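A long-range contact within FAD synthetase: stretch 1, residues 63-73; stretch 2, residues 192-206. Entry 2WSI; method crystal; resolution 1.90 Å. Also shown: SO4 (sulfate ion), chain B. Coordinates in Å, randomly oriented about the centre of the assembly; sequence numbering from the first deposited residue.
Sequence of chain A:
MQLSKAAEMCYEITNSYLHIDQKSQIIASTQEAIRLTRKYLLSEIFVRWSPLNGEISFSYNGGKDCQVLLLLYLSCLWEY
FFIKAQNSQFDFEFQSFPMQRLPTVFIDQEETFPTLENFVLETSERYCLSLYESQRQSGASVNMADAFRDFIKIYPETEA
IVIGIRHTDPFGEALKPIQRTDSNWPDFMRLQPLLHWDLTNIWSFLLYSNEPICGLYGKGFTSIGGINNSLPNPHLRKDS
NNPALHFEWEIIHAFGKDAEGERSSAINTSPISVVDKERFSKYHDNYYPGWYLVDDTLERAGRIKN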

# COMPACT_ATOMS: atom_id res chain seq x y z
N GLY A 63 2.16 4.25 -2.66
CA GLY A 63 2.54 4.51 -1.26
C GLY A 63 2.60 3.22 -0.43
O GLY A 63 2.16 2.15 -0.88
N LYS A 64 3.17 3.31 0.77
CA LYS A 64 3.37 2.13 1.60
C LYS A 64 2.03 1.47 1.94
O LYS A 64 1.94 0.26 1.96
CB LYS A 64 4.10 2.48 2.90
CG LYS A 64 3.37 3.48 3.81
CD LYS A 64 4.34 3.93 4.96
CE LYS A 64 3.59 4.64 6.11
NZ LYS A 64 2.77 5.73 5.54
N ASP A 65 1.01 2.27 2.22
CA ASP A 65 -0.27 1.73 2.67
C ASP A 65 -0.95 0.96 1.54
O ASP A 65 -1.40 -0.18 1.72
CB ASP A 65 -1.20 2.84 3.13
CG ASP A 65 -0.80 3.46 4.47
OD1 ASP A 65 0.09 2.94 5.15
OD2 ASP A 65 -1.40 4.49 4.84
N CYS A 66 -1.06 1.56 0.35
CA CYS A 66 -1.77 0.79 -0.67
C CYS A 66 -0.91 -0.33 -1.24
O CYS A 66 -1.44 -1.35 -1.70
CB CYS A 66 -2.38 1.66 -1.76
SG CYS A 66 -1.21 2.58 -2.51
N GLN A 67 0.41 -0.22 -1.12
CA GLN A 67 1.28 -1.36 -1.44
C GLN A 67 1.10 -2.54 -0.47
O GLN A 67 1.02 -3.70 -0.90
CB GLN A 67 2.76 -0.98 -1.43
CG GLN A 67 3.58 -2.14 -2.09
CD GLN A 67 5.05 -1.86 -2.19
OE1 GLN A 67 5.55 -0.87 -1.65
NE2 GLN A 67 5.77 -2.75 -2.87
N VAL A 68 1.05 -2.28 0.83
CA VAL A 68 0.79 -3.37 1.77
C VAL A 68 -0.55 -4.00 1.43
O VAL A 68 -0.66 -5.23 1.36
CB VAL A 68 0.81 -2.89 3.25
CG1 VAL A 68 0.13 -3.95 4.16
CG2 VAL A 68 2.25 -2.65 3.68
N LEU A 69 -1.57 -3.17 1.20
CA LEU A 69 -2.89 -3.68 0.85
C LEU A 69 -2.86 -4.49 -0.44
O LEU A 69 -3.47 -5.56 -0.53
CB LEU A 69 -3.91 -2.55 0.73
CG LEU A 69 -5.35 -3.03 0.52
CD1 LEU A 69 -5.73 -4.16 1.50
CD2 LEU A 69 -6.34 -1.87 0.57
N LEU A 70 -2.15 -3.98 -1.43
CA LEU A 70 -2.04 -4.71 -2.69
C LEU A 70 -1.41 -6.09 -2.50
O LEU A 70 -1.88 -7.08 -3.05
CB LEU A 70 -1.23 -3.89 -3.71
CG LEU A 70 -1.06 -4.61 -5.04
CD1 LEU A 70 -2.42 -4.98 -5.65
CD2 LEU A 70 -0.26 -3.72 -6.02
N LEU A 71 -0.35 -6.18 -1.69
CA LEU A 71 0.24 -7.48 -1.39
C LEU A 71 -0.79 -8.39 -0.71
O LEU A 71 -0.92 -9.54 -1.08
CB LEU A 71 1.49 -7.37 -0.51
CG LEU A 71 2.67 -6.56 -1.04
CD1 LEU A 71 3.78 -6.52 0.01
CD2 LEU A 71 3.18 -7.11 -2.37
N LEU A 72 -1.52 -7.88 0.29
CA LEU A 72 -2.56 -8.68 0.96
C LEU A 72 -3.69 -9.09 0.00
O LEU A 72 -4.21 -10.21 0.05
CB LEU A 72 -3.15 -7.92 2.16
CG LEU A 72 -2.08 -7.61 3.22
CD1 LEU A 72 -2.68 -6.65 4.24
CD2 LEU A 72 -1.60 -8.91 3.87
N TYR A 73 -4.05 -8.18 -0.89
CA TYR A 73 -5.13 -8.38 -1.84
C TYR A 73 -4.74 -9.51 -2.80
O TYR A 73 -5.54 -10.41 -3.07
CB TYR A 73 -5.33 -7.09 -2.62
CG TYR A 73 -6.58 -7.03 -3.47
CD1 TYR A 73 -7.79 -6.64 -2.89
CD2 TYR A 73 -6.56 -7.30 -4.82
CE1 TYR A 73 -8.94 -6.53 -3.64
CE2 TYR A 73 -7.72 -7.21 -5.60
CZ TYR A 73 -8.91 -6.80 -4.99
OH TYR A 73 -10.09 -6.66 -5.70
N GLN A 192 -12.32 -0.79 2.22
CA GLN A 192 -11.29 -0.16 3.06
C GLN A 192 -10.84 -1.18 4.11
O GLN A 192 -11.05 -1.00 5.32
CB GLN A 192 -11.90 1.10 3.72
CG GLN A 192 -12.27 2.16 2.69
CD GLN A 192 -13.03 3.36 3.23
OE1 GLN A 192 -13.95 3.23 4.07
NE2 GLN A 192 -12.72 4.51 2.71
N PRO A 193 -10.23 -2.29 3.66
CA PRO A 193 -9.91 -3.38 4.58
C PRO A 193 -8.60 -3.18 5.37
O PRO A 193 -8.28 -4.06 6.16
CB PRO A 193 -9.77 -4.60 3.67
CG PRO A 193 -9.72 -4.05 2.22
CD PRO A 193 -9.79 -2.56 2.28
N LEU A 194 -7.88 -2.08 5.14
CA LEU A 194 -6.66 -1.78 5.89
C LEU A 194 -6.92 -0.85 7.08
O LEU A 194 -5.99 -0.37 7.73
CB LEU A 194 -5.62 -1.11 4.95
CG LEU A 194 -4.17 -1.45 5.28
CD1 LEU A 194 -3.89 -2.90 5.01
CD2 LEU A 194 -3.17 -0.57 4.50
N LEU A 195 -8.19 -0.56 7.35
CA LEU A 195 -8.50 0.52 8.27
C LEU A 195 -7.91 0.37 9.68
O LEU A 195 -7.65 1.37 10.33
CB LEU A 195 -10.01 0.70 8.42
CG LEU A 195 -10.69 1.48 7.30
CD1 LEU A 195 -12.20 1.51 7.57
CD2 LEU A 195 -10.10 2.92 7.18
N HIS A 196 -7.73 -0.85 10.15
CA HIS A 196 -7.23 -1.05 11.53
C HIS A 196 -5.72 -1.23 11.62
O HIS A 196 -5.18 -1.52 12.70
CB HIS A 196 -7.96 -2.23 12.18
CG HIS A 196 -9.44 -2.13 12.10
ND1 HIS A 196 -10.14 -1.05 12.62
CD2 HIS A 196 -10.37 -2.92 11.50
CE1 HIS A 196 -11.43 -1.20 12.37
NE2 HIS A 196 -11.59 -2.33 11.71
N TRP A 197 -5.01 -1.05 10.51
CA TRP A 197 -3.55 -1.15 10.54
C TRP A 197 -2.91 0.08 11.17
O TRP A 197 -3.25 1.23 10.85
CB TRP A 197 -3.01 -1.35 9.10
CG TRP A 197 -3.14 -2.75 8.68
CD1 TRP A 197 -4.31 -3.46 8.51
CD2 TRP A 197 -2.08 -3.63 8.33
NE1 TRP A 197 -4.02 -4.74 8.08
CE2 TRP A 197 -2.66 -4.86 7.96
CE3 TRP A 197 -0.68 -3.50 8.28
CZ2 TRP A 197 -1.90 -5.95 7.59
CZ3 TRP A 197 0.07 -4.56 7.90
CH2 TRP A 197 -0.54 -5.78 7.54
N ASP A 198 -1.94 -0.12 12.05
CA ASP A 198 -1.17 1.02 12.51
C ASP A 198 0.20 1.06 11.86
O ASP A 198 0.58 0.17 11.08
CB ASP A 198 -1.09 1.10 14.04
CG ASP A 198 -0.30 -0.04 14.66
OD1 ASP A 198 0.65 -0.58 14.02
OD2 ASP A 198 -0.64 -0.39 15.81
N LEU A 199 0.93 2.14 12.14
CA LEU A 199 2.16 2.42 11.42
C LEU A 199 3.19 1.30 11.64
O LEU A 199 3.90 0.89 10.73
CB LEU A 199 2.71 3.78 11.84
CG LEU A 199 4.00 4.22 11.16
CD1 LEU A 199 3.86 4.14 9.62
CD2 LEU A 199 4.35 5.66 11.62
N THR A 200 3.25 0.77 12.86
CA THR A 200 4.21 -0.30 13.12
C THR A 200 3.86 -1.57 12.32
O THR A 200 4.76 -2.30 11.90
CB THR A 200 4.30 -0.65 14.64
OG1 THR A 200 3.03 -1.08 15.11
CG2 THR A 200 4.72 0.56 15.44
N ASN A 201 2.57 -1.85 12.16
CA ASN A 201 2.16 -3.02 11.39
C ASN A 201 2.59 -2.83 9.93
O ASN A 201 3.06 -3.77 9.30
CB ASN A 201 0.66 -3.21 11.39
CG ASN A 201 0.07 -3.43 12.79
OD1 ASN A 201 0.56 -4.21 13.63
ND2 ASN A 201 -1.02 -2.77 13.01
N ILE A 202 2.44 -1.61 9.43
CA ILE A 202 2.73 -1.35 8.02
C ILE A 202 4.23 -1.63 7.76
O ILE A 202 4.58 -2.42 6.88
CB ILE A 202 2.35 0.09 7.64
CG1 ILE A 202 0.81 0.24 7.62
CG2 ILE A 202 2.96 0.45 6.26
CD1 ILE A 202 0.12 -0.60 6.48
N TRP A 203 5.11 -1.03 8.56
CA TRP A 203 6.54 -1.21 8.32
C TRP A 203 6.97 -2.66 8.57
O TRP A 203 7.81 -3.20 7.85
CB TRP A 203 7.39 -0.32 9.21
CG TRP A 203 7.32 1.17 8.98
CD1 TRP A 203 7.12 2.12 9.94
CD2 TRP A 203 7.50 1.88 7.74
NE1 TRP A 203 7.15 3.38 9.37
CE2 TRP A 203 7.39 3.26 8.03
CE3 TRP A 203 7.76 1.49 6.43
CZ2 TRP A 203 7.51 4.25 7.04
CZ3 TRP A 203 7.88 2.49 5.44
CH2 TRP A 203 7.74 3.84 5.76
N SER A 204 6.45 -3.27 9.63
CA SER A 204 6.87 -4.63 9.95
C SER A 204 6.56 -5.55 8.78
O SER A 204 7.40 -6.35 8.38
CB SER A 204 6.18 -5.17 11.20
OG SER A 204 6.51 -6.53 11.35
N PHE A 205 5.34 -5.46 8.24
CA PHE A 205 4.97 -6.33 7.12
C PHE A 205 5.72 -5.96 5.84
O PHE A 205 6.24 -6.82 5.13
CB PHE A 205 3.45 -6.29 6.89
CG PHE A 205 2.99 -7.24 5.82
CD1 PHE A 205 2.95 -8.60 6.07
CD2 PHE A 205 2.66 -6.78 4.55
CE1 PHE A 205 2.54 -9.50 5.09
CE2 PHE A 205 2.25 -7.66 3.56
CZ PHE A 205 2.18 -9.03 3.84
N LEU A 206 5.81 -4.67 5.53
CA LEU A 206 6.39 -4.26 4.24
C LEU A 206 7.90 -4.57 4.20
O LEU A 206 8.40 -5.03 3.21
CB LEU A 206 6.08 -2.79 3.97
CG LEU A 206 6.45 -2.25 2.58
CD1 LEU A 206 5.79 -3.12 1.50
CD2 LEU A 206 6.03 -0.80 2.47
S SO4 B . 1.56 7.01 2.46
O1 SO4 B . 0.90 8.29 2.26
O2 SO4 B . 1.31 6.19 1.28
O3 SO4 B . 2.99 7.25 2.61
O4 SO4 B . 0.95 6.32 3.59

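The contact joins two helices, 64-73 and 199-206, whose axes approach to 10.1 Å and cross at 59°, together with the two overlapping type I turns, Gln192 to Leu195 and Leu194 to Trp197, that precede the second helix. The backbones come nearest at Val68 and Leu206, with CA atoms 6.2 Å apart, and at Leu69 and Leu194, with CA atoms 6.6 Å apart, so the first helix packs against both the helix and the turns. Together the stretches bury 740 Å². No hydrogen bond crosses between them: the backbone bonds are spent within each helix, as in Val68 N to Lys64 O at 2.9 Å and Leu206 N to Ile202 O at 2.9 Å, and cohesion across the contact comes from side-chain packing.

Interlocking is clearest at two knobs. Leu206 sits among Lys64, Gln67, Val68 and Leu71, its CB 3.8 Å from Val68 CG2. In return, the side chain of Lys64 sits among Leu199, Ile202, Trp203 and Leu206, and its CE lies 3.6 Å from Leu199 CD1.

Val68 points toward the second stretch and touches several apolar partners: its CG1 is 3.8 Å from Phe205 CD2, and its CB is 4.0 Å from Ile202 CD1. Further along the helix, Leu72 CD1 reaches Trp197 CZ2 at 3.5 Å while Leu72 CD2 meets Phe205 CZ at 3.8 Å, so its two methyls contact different rings. The turns supply Pro193, whose CD is 3.9 Å from Leu69 CD2, and Leu194, whose CD1 lies 4.0 Å from Leu72 CD1. These distances are those of van der Waals contact between buried apolar groups.

Two contacts qualify as CH-pi. Val68 CG1 lies 4.1 Å from the centroid of the Trp197 six-membered ring, 25° off the normal; Lys64 CD lies 3.9 Å from that of Trp203, 26° off. Both carbons are therefore over a ring face, where C-H groups can meet pi density.

The polar interactions described here lie within one stretch or involve the sulfate; several polar side chains, including Lys64, Asp65 and both tryptophans, also bond elsewhere in the structure. While the Lys64 methylenes pack against the second helix, its NZ donates to SO4 O4 at 2.7 Å and, weakly, to SO4 O3 at 3.3 Å; a long salt bridge links NZ to Asp65 OD1 at 3.9 Å. The sulfate probably comes from the crystallisation liquor. At the start of the second helix, Asp198 OD1 accepts from Asn201 N at 3.0 Å, with an angle of 156° at the hydrogen, capping the helix, and from Thr200 OG1 at 2.7 Å.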